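Local coordinates for protein yxeP (Bacillus subtilis, PDB 1YSJ) that probably deacetylates N-acetylcysteine to cysteine and acetate, using two divalent metal ions per subunit, in the breakdown of S-(2-succino)cysteine as a sulfur source, at residues Lys56-Glu68 with Thr128-Arg142. The protein carries 1 engineered substitution. Numbering follows the deposited sequence. Where two conformers were deposited one is given.
Sequences KKIRRWLEEEQIE and TASIIGTAMLLNQRR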
# COMPACT_ATOMS: atom_id res chain seq x y z
N LYS A 56 -27.96 -25.43 20.03
CA LYS A 56 -29.19 -26.19 20.19
C LYS A 56 -28.91 -27.69 20.35
O LYS A 56 -29.48 -28.33 21.23
CB LYS A 56 -30.11 -25.93 19.00
CG LYS A 56 -31.53 -26.38 19.18
CD LYS A 56 -32.23 -26.55 17.83
CE LYS A 56 -32.67 -25.21 17.24
NZ LYS A 56 -33.82 -24.62 17.99
N LYS A 57 -28.02 -28.23 19.52
CA LYS A 57 -27.69 -29.65 19.55
C LYS A 57 -26.97 -30.04 20.83
O LYS A 57 -27.32 -31.04 21.45
CB LYS A 57 -26.86 -30.04 18.32
CG LYS A 57 -27.66 -30.10 17.03
CD LYS A 57 -26.78 -29.90 15.81
CE LYS A 57 -27.61 -29.91 14.53
NZ LYS A 57 -26.77 -29.72 13.32
N ILE A 58 -25.98 -29.24 21.22
CA ILE A 58 -25.23 -29.46 22.46
C ILE A 58 -26.16 -29.50 23.68
O ILE A 58 -26.08 -30.43 24.49
CB ILE A 58 -24.10 -28.41 22.66
CG1 ILE A 58 -23.08 -28.50 21.52
CG2 ILE A 58 -23.39 -28.60 24.00
CD1 ILE A 58 -22.24 -27.24 21.38
N ARG A 59 -27.03 -28.49 23.79
CA ARG A 59 -28.03 -28.41 24.87
C ARG A 59 -28.86 -29.69 24.94
O ARG A 59 -28.94 -30.33 25.99
CB ARG A 59 -28.96 -27.21 24.63
CG ARG A 59 -29.61 -26.63 25.88
CD ARG A 59 -30.20 -25.25 25.61
NE ARG A 59 -30.71 -24.60 26.82
CZ ARG A 59 -30.07 -23.65 27.50
NH1 ARG A 59 -30.63 -23.14 28.59
NH2 ARG A 59 -28.88 -23.20 27.11
N ARG A 60 -29.45 -30.07 23.81
CA ARG A 60 -30.27 -31.27 23.71
C ARG A 60 -29.53 -32.54 24.15
O ARG A 60 -30.08 -33.36 24.89
CB ARG A 60 -30.82 -31.41 22.28
CG ARG A 60 -31.28 -32.82 21.90
CD ARG A 60 -32.21 -32.81 20.70
NE ARG A 60 -31.63 -32.15 19.52
CZ ARG A 60 -30.91 -32.76 18.58
NH1 ARG A 60 -30.66 -34.06 18.66
NH2 ARG A 60 -30.45 -32.07 17.55
N TRP A 61 -28.30 -32.69 23.68
CA TRP A 61 -27.48 -33.88 23.96
C TRP A 61 -27.12 -34.06 25.43
O TRP A 61 -27.07 -35.19 25.93
CB TRP A 61 -26.23 -33.90 23.07
CG TRP A 61 -26.52 -34.13 21.60
CD1 TRP A 61 -27.58 -34.82 21.07
CD2 TRP A 61 -25.74 -33.67 20.49
NE1 TRP A 61 -27.51 -34.81 19.70
CE2 TRP A 61 -26.39 -34.12 19.31
CE3 TRP A 61 -24.56 -32.92 20.37
CZ2 TRP A 61 -25.90 -33.85 18.03
CZ3 TRP A 61 -24.07 -32.65 19.09
CH2 TRP A 61 -24.74 -33.12 17.94
N LEU A 62 -26.89 -32.95 26.13
CA LEU A 62 -26.61 -32.96 27.56
C LEU A 62 -27.87 -33.21 28.39
O LEU A 62 -27.83 -33.92 29.40
CB LEU A 62 -25.91 -31.67 28.00
CG LEU A 62 -24.56 -31.36 27.33
CD1 LEU A 62 -24.22 -29.87 27.39
CD2 LEU A 62 -23.42 -32.19 27.91
N GLU A 63 -28.99 -32.63 27.96
CA GLU A 63 -30.27 -32.83 28.64
C GLU A 63 -30.82 -34.25 28.43
O GLU A 63 -31.65 -34.71 29.22
CB GLU A 63 -31.30 -31.77 28.21
CG GLU A 63 -31.05 -30.41 28.86
CD GLU A 63 -31.89 -29.28 28.28
OE1 GLU A 63 -32.36 -29.37 27.12
OE2 GLU A 63 -32.08 -28.27 29.00
N GLU A 64 -30.35 -34.93 27.39
CA GLU A 64 -30.67 -36.34 27.17
C GLU A 64 -30.19 -37.20 28.33
O GLU A 64 -30.87 -38.14 28.74
CB GLU A 64 -30.05 -36.85 25.87
CG GLU A 64 -30.94 -36.71 24.63
CD GLU A 64 -30.17 -36.90 23.32
OE1 GLU A 64 -29.03 -37.42 23.35
OE2 GLU A 64 -30.71 -36.50 22.26
N GLU A 65 -29.02 -36.86 28.86
CA GLU A 65 -28.41 -37.60 29.95
C GLU A 65 -28.56 -36.89 31.30
O GLU A 65 -27.85 -37.20 32.25
CB GLU A 65 -26.95 -37.92 29.64
CG GLU A 65 -26.75 -38.88 28.45
CD GLU A 65 -27.64 -40.13 28.53
OE1 GLU A 65 -27.58 -40.85 29.55
OE2 GLU A 65 -28.39 -40.39 27.57
N GLN A 66 -29.52 -35.96 31.35
CA GLN A 66 -29.87 -35.22 32.58
C GLN A 66 -28.70 -34.47 33.22
O GLN A 66 -28.57 -34.41 34.44
CB GLN A 66 -30.57 -36.14 33.60
CG GLN A 66 -32.06 -36.38 33.32
CD GLN A 66 -32.31 -37.23 32.08
OE1 GLN A 66 -33.15 -36.89 31.25
NE2 GLN A 66 -31.59 -38.34 31.96
N ILE A 67 -27.86 -33.89 32.37
CA ILE A 67 -26.78 -33.04 32.82
C ILE A 67 -27.33 -31.62 32.89
O ILE A 67 -27.86 -31.11 31.90
CB ILE A 67 -25.56 -33.13 31.88
CG1 ILE A 67 -25.02 -34.57 31.85
CG2 ILE A 67 -24.48 -32.12 32.29
CD1 ILE A 67 -24.10 -34.89 30.68
N GLU A 68 -27.22 -31.00 34.07
CA GLU A 68 -27.72 -29.65 34.29
C GLU A 68 -27.06 -28.63 33.36
O GLU A 68 -25.83 -28.60 33.23
CB GLU A 68 -27.57 -29.21 35.76
CG GLU A 68 -27.68 -27.70 35.98
CD GLU A 68 -28.08 -27.29 37.39
OE1 GLU A 68 -27.76 -28.01 38.36
OE2 GLU A 68 -28.72 -26.22 37.53
N THR A 128 -15.74 -30.51 20.76
CA THR A 128 -17.09 -30.46 21.31
C THR A 128 -17.63 -31.84 21.66
O THR A 128 -18.03 -32.08 22.80
CB THR A 128 -18.07 -29.70 20.36
OG1 THR A 128 -17.65 -28.33 20.26
CG2 THR A 128 -19.51 -29.77 20.87
N ALA A 129 -17.63 -32.75 20.69
CA ALA A 129 -18.11 -34.12 20.90
C ALA A 129 -17.35 -34.85 22.01
O ALA A 129 -17.97 -35.55 22.82
CB ALA A 129 -18.07 -34.92 19.61
N SER A 130 -16.03 -34.68 22.06
CA SER A 130 -15.17 -35.25 23.11
C SER A 130 -15.58 -34.80 24.50
O SER A 130 -15.74 -35.63 25.39
CB SER A 130 -13.70 -34.88 22.88
OG SER A 130 -13.17 -35.56 21.75
N ILE A 131 -15.75 -33.49 24.67
CA ILE A 131 -16.07 -32.91 25.98
C ILE A 131 -17.53 -33.18 26.39
O ILE A 131 -17.86 -33.16 27.58
CB ILE A 131 -15.69 -31.38 26.04
CG1 ILE A 131 -14.18 -31.18 25.80
CG2 ILE A 131 -16.09 -30.73 27.36
CD1 ILE A 131 -13.27 -32.05 26.66
N ILE A 132 -18.39 -33.45 25.41
CA ILE A 132 -19.73 -33.95 25.72
C ILE A 132 -19.59 -35.37 26.25
O ILE A 132 -20.24 -35.74 27.24
CB ILE A 132 -20.69 -33.90 24.50
CG1 ILE A 132 -21.06 -32.46 24.16
CG2 ILE A 132 -21.96 -34.71 24.78
CD1 ILE A 132 -21.81 -32.31 22.84
N GLY A 133 -18.73 -36.16 25.60
CA GLY A 133 -18.37 -37.49 26.10
C GLY A 133 -17.91 -37.46 27.54
O GLY A 133 -18.41 -38.22 28.37
N THR A 134 -16.97 -36.57 27.84
CA THR A 134 -16.45 -36.38 29.19
C THR A 134 -17.58 -36.14 30.19
O THR A 134 -17.62 -36.77 31.25
CB THR A 134 -15.44 -35.20 29.25
OG1 THR A 134 -14.34 -35.48 28.39
CG2 THR A 134 -14.91 -34.99 30.67
N ALA A 135 -18.49 -35.23 29.84
CA ALA A 135 -19.63 -34.91 30.69
C ALA A 135 -20.51 -36.14 30.94
O ALA A 135 -20.94 -36.38 32.07
CB ALA A 135 -20.44 -33.77 30.09
N MSE A 136 -20.73 -36.92 29.89
CA MSE A 136 -21.53 -38.15 29.98
C MSE A 136 -20.89 -39.20 30.88
O MSE A 136 -21.59 -39.85 31.66
CB MSE A 136 -21.82 -38.71 28.59
CG MSE A 136 -22.83 -37.89 27.82
SE MSE A 136 -23.14 -38.50 26.00
CE MSE A 136 -24.42 -37.13 25.43
N LEU A 137 -19.57 -39.36 30.78
CA LEU A 137 -18.83 -40.30 31.63
C LEU A 137 -18.80 -39.85 33.08
O LEU A 137 -18.91 -40.66 34.00
CB LEU A 137 -17.39 -40.47 31.13
CG LEU A 137 -17.09 -41.07 29.75
CD1 LEU A 137 -15.60 -40.97 29.48
CD2 LEU A 137 -17.56 -42.52 29.62
N LEU A 138 -18.65 -38.54 33.29
CA LEU A 138 -18.57 -37.99 34.64
C LEU A 138 -19.94 -37.96 35.31
O LEU A 138 -20.03 -38.01 36.54
CB LEU A 138 -17.94 -36.59 34.63
CG LEU A 138 -16.42 -36.53 34.50
CD1 LEU A 138 -15.95 -35.08 34.37
CD2 LEU A 138 -15.73 -37.21 35.67
N ASN A 139 -20.99 -37.89 34.49
CA ASN A 139 -22.37 -37.97 34.95
C ASN A 139 -22.68 -39.28 35.69
O ASN A 139 -23.57 -39.33 36.54
CB ASN A 139 -23.32 -37.79 33.75
CG ASN A 139 -24.78 -37.75 34.15
OD1 ASN A 139 -25.17 -37.01 35.05
ND2 ASN A 139 -25.60 -38.55 33.48
N GLN A 140 -21.94 -40.34 35.35
CA GLN A 140 -22.11 -41.64 35.99
C GLN A 140 -21.03 -41.90 37.04
O GLN A 140 -20.88 -43.02 37.53
CB GLN A 140 -22.11 -42.77 34.95
CG GLN A 140 -23.03 -42.57 33.75
CD GLN A 140 -24.52 -42.57 34.10
OE1 GLN A 140 -25.28 -41.73 33.60
NE2 GLN A 140 -24.94 -43.50 34.95
N ARG A 141 -20.27 -40.85 37.38
CA ARG A 141 -19.14 -40.96 38.31
C ARG A 141 -19.12 -39.84 39.36
O ARG A 141 -18.05 -39.46 39.86
CB ARG A 141 -17.81 -40.97 37.53
CG ARG A 141 -17.55 -42.24 36.73
CD ARG A 141 -16.22 -42.15 35.99
NE ARG A 141 -15.07 -42.19 36.90
CZ ARG A 141 -13.81 -41.93 36.54
NH1 ARG A 141 -13.52 -41.61 35.29
NH2 ARG A 141 -12.84 -42.00 37.44
N ARG A 142 -20.30 -39.33 39.69
CA ARG A 142 -20.46 -38.19 40.60
C ARG A 142 -19.92 -38.43 42.01
O ARG A 142 -19.45 -37.50 42.66
CB ARG A 142 -21.93 -37.76 40.68
CG ARG A 142 -22.47 -37.18 39.39
CD ARG A 142 -23.97 -37.05 39.45
NE ARG A 142 -24.53 -36.58 38.18
CZ ARG A 142 -24.80 -35.31 37.90
NH1 ARG A 142 -24.56 -34.35 38.78
NH2 ARG A 142 -25.31 -34.99 36.71
O HOH W 1 -25.76 -32.12 36.23
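Helix 52-64 and helix 124-139 pack side by side, nearly parallel, in a largely buried contact beside the mixed sheet of the M20 peptidase fold. Their segment axes come within 10.4 Å and cross at -19°. Ile-132 sits centrally: its CD1 meets CE3 at the edge of the Trp-61 ring at 3.7 Å and also touches CG2 of Ile-58. Ile-132 also touches Met-37 of helix 28-43 and Phe-153 of strand 148-154. Towards the dinuclear nickel site, Thr-128 turns CG2 onto CG1 and CD1 of Ile-58, while its OG1 is hydrogen-bonded to O of His-124, a nickel ligand. Further along, selenomethionine Met-136 reaches across with a straight chain, bringing CE to 3.3 Å from the backbone O of Trp-61. A Schellman motif with Gln-66 as C-prime residue ends helix 52-64. Just after it, CD1 of Ile-67 lies 3.9 Å from CB of Ala-135, which also meets CD2 of Leu-62. Asn-139 has CG anti to its N (chi1 -175°), which places ND2 2.9 Å from O of Glu-65. Its OD1 accepts a hydrogen bond from NH2 of Arg-142 at 2.6 Å, in the guanidinium plane. A leucine here has no amide oxygen, and the Arg-142 guanidinium, without that acceptor, would probably be freer to turn. A water joins NH2 of Arg-142 to N of Glu-68.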